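Local coordinates for protein probable endoglucanase (Gluconacetobacter xylinus, PDB 1WZZ) that hydrolyses internal beta-1,4-glucosidic linkages of cellulose and carboxymethyl-cellulose as a family 8 glycoside hydrolase with an (alpha/alpha)6 barrel fold, at residues 142-147 with 217-222. Residues are numbered along the deposited sequence; the frame is centred on the assembly and turned at random.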
loop_
_atom_site.group_PDB
_atom_site.type_symbol
_atom_site.label_atom_id
_atom_site.label_comp_id
_atom_site.label_asym_id
_atom_site.label_seq_id
_atom_site.Cartn_x
_atom_site.Cartn_y
_atom_site.Cartn_z
HETATM N N MSE A 142 -8.220 -9.034 -11.096
HETATM C CA MSE A 142 -6.934 -9.196 -10.443
HETATM C C MSE A 142 -6.858 -10.297 -9.409
HETATM O O MSE A 142 -5.876 -10.359 -8.661
HETATM C CB MSE A 142 -6.521 -7.871 -9.783
HETATM C CG MSE A 142 -6.423 -6.693 -10.754
HETATM SE SE MSE A 142 -4.971 -7.060 -12.070
HETATM C CE MSE A 142 -5.711 -6.147 -13.615
ATOM N N THR A 143 -7.873 -11.144 -9.314
ATOM C CA THR A 143 -7.774 -12.247 -8.343
ATOM C C THR A 143 -7.948 -13.516 -9.128
ATOM O O THR A 143 -8.831 -13.602 -10.001
ATOM C CB THR A 143 -8.819 -12.175 -7.161
ATOM O OG1 THR A 143 -10.153 -12.381 -7.639
ATOM C CG2 THR A 143 -8.748 -10.826 -6.483
HETATM N N MSE A 144 -7.089 -14.489 -8.839
HETATM C CA MSE A 144 -7.110 -15.761 -9.541
HETATM C C MSE A 144 -6.390 -16.847 -8.736
HETATM O O MSE A 144 -5.861 -16.595 -7.664
HETATM C CB MSE A 144 -6.392 -15.626 -10.860
HETATM C CG MSE A 144 -4.911 -15.532 -10.678
HETATM SE SE MSE A 144 -4.022 -15.626 -12.380
HETATM C CE MSE A 144 -4.743 -17.267 -13.068
ATOM N N LYS A 145 -6.312 -18.036 -9.321
ATOM C CA LYS A 145 -5.712 -19.196 -8.661
ATOM C C LYS A 145 -4.236 -19.433 -8.853
ATOM O O LYS A 145 -3.675 -19.242 -9.932
ATOM C CB LYS A 145 -6.510 -20.442 -9.071
ATOM C CG LYS A 145 -7.990 -20.277 -8.790
ATOM C CD LYS A 145 -8.855 -21.313 -9.520
ATOM C CE LYS A 145 -8.526 -22.737 -9.092
ATOM N NZ LYS A 145 -9.486 -23.716 -9.699
ATOM N N ALA A 146 -3.589 -19.849 -7.773
ATOM C CA ALA A 146 -2.178 -20.159 -7.785
ATOM C C ALA A 146 -2.029 -21.224 -6.701
ATOM O O ALA A 146 -2.245 -20.941 -5.515
ATOM C CB ALA A 146 -1.357 -18.926 -7.436
ATOM N N GLY A 147 -1.682 -22.447 -7.103
ATOM C CA GLY A 147 -1.578 -23.494 -6.104
ATOM C C GLY A 147 -2.916 -23.591 -5.387
ATOM O O GLY A 147 -3.968 -23.565 -6.013
ATOM N N VAL A 217 4.785 -17.774 -6.482
ATOM C CA VAL A 217 3.962 -18.883 -6.045
ATOM C C VAL A 217 3.922 -19.856 -7.228
ATOM O O VAL A 217 3.453 -19.500 -8.304
ATOM C CB VAL A 217 2.511 -18.435 -5.752
ATOM C CG1 VAL A 217 1.686 -19.631 -5.231
ATOM C CG2 VAL A 217 2.520 -17.264 -4.744
ATOM N N ASN A 218 4.436 -21.071 -7.042
ATOM C CA ASN A 218 4.406 -22.065 -8.128
ATOM C C ASN A 218 2.920 -22.353 -8.412
ATOM O O ASN A 218 2.144 -22.649 -7.503
ATOM C CB ASN A 218 5.163 -23.336 -7.697
ATOM C CG ASN A 218 5.227 -24.391 -8.806
ATOM O OD1 ASN A 218 4.242 -25.032 -9.107
ATOM N ND2 ASN A 218 6.389 -24.541 -9.422
ATOM N N ARG A 219 2.505 -22.243 -9.674
ATOM C CA ARG A 219 1.090 -22.438 -9.984
ATOM C C ARG A 219 0.608 -23.857 -9.762
ATOM O O ARG A 219 -0.540 -24.083 -9.365
ATOM C CB ARG A 219 0.798 -21.987 -11.419
ATOM C CG ARG A 219 1.227 -20.549 -11.657
ATOM C CD ARG A 219 0.371 -19.868 -12.700
ATOM N NE ARG A 219 0.506 -20.462 -14.017
ATOM C CZ ARG A 219 -0.289 -20.171 -15.040
ATOM N NH1 ARG A 219 -1.273 -19.297 -14.885
ATOM N NH2 ARG A 219 -0.098 -20.748 -16.220
ATOM N N ALA A 220 1.501 -24.805 -10.007
ATOM C CA ALA A 220 1.182 -26.207 -9.821
ATOM C C ALA A 220 1.270 -26.613 -8.353
ATOM O O ALA A 220 0.281 -27.076 -7.768
ATOM C CB ALA A 220 2.127 -27.069 -10.654
ATOM N N THR A 221 2.443 -26.400 -7.748
ATOM C CA THR A 221 2.678 -26.814 -6.360
ATOM C C THR A 221 2.292 -25.834 -5.260
ATOM O O THR A 221 2.064 -26.247 -4.125
ATOM C CB THR A 221 4.158 -27.180 -6.132
ATOM O OG1 THR A 221 4.944 -25.979 -6.080
ATOM C CG2 THR A 221 4.673 -28.061 -7.274
ATOM N N GLY A 222 2.221 -24.545 -5.581
ATOM C CA GLY A 222 1.865 -23.564 -4.568
ATOM C C GLY A 222 3.064 -23.256 -3.689
ATOM O O GLY A 222 2.954 -22.478 -2.731
#
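The tip of a beta hairpin and a tight turn closed from G222 N to N218 O meet at the periphery of a family 8 (alpha/alpha)6 barrel, where G147, in the turn of the hairpin 143-146/149-152, rests on the connection 219-222 that follows strand 215-218 in a separate three-stranded antiparallel sheet. The contact illustrates how small sheets outside a helical barrel can be joined through their turns, with one backbone hydrogen bond and little side-chain packing. G147 N donates to R219 O at 3.0 Å. The bond is bent, with an N-H...O angle of 142°. Beside it two glycines abut, G147 CA lying 3.8 Å from G222 CA. Both have positive phi, and with no side chain on either the two backbones meet directly at CA.

The accepting turn is braced from within. N218 OD1 takes the N-H of T221 at 2.6 Å in an Asx motif, and A220 N, in the same peptide as R219 O, adds a weak bond to that oxygen. On the buried side, A146 and V217 both pack on V165 of strand 164-167. At the outer margin the selenomethionine M144 brings its CE methyl to the edge of the R219 guanidinium, near its plane and 4.4 Å from NH1, while R219 NH2 makes a weak hydrogen bond to K162 O. The apolar touch across the pair comes from one branch of V217: CG1, anti to the backbone N (chi1 -178°), reaches A146 CB at 3.8 Å.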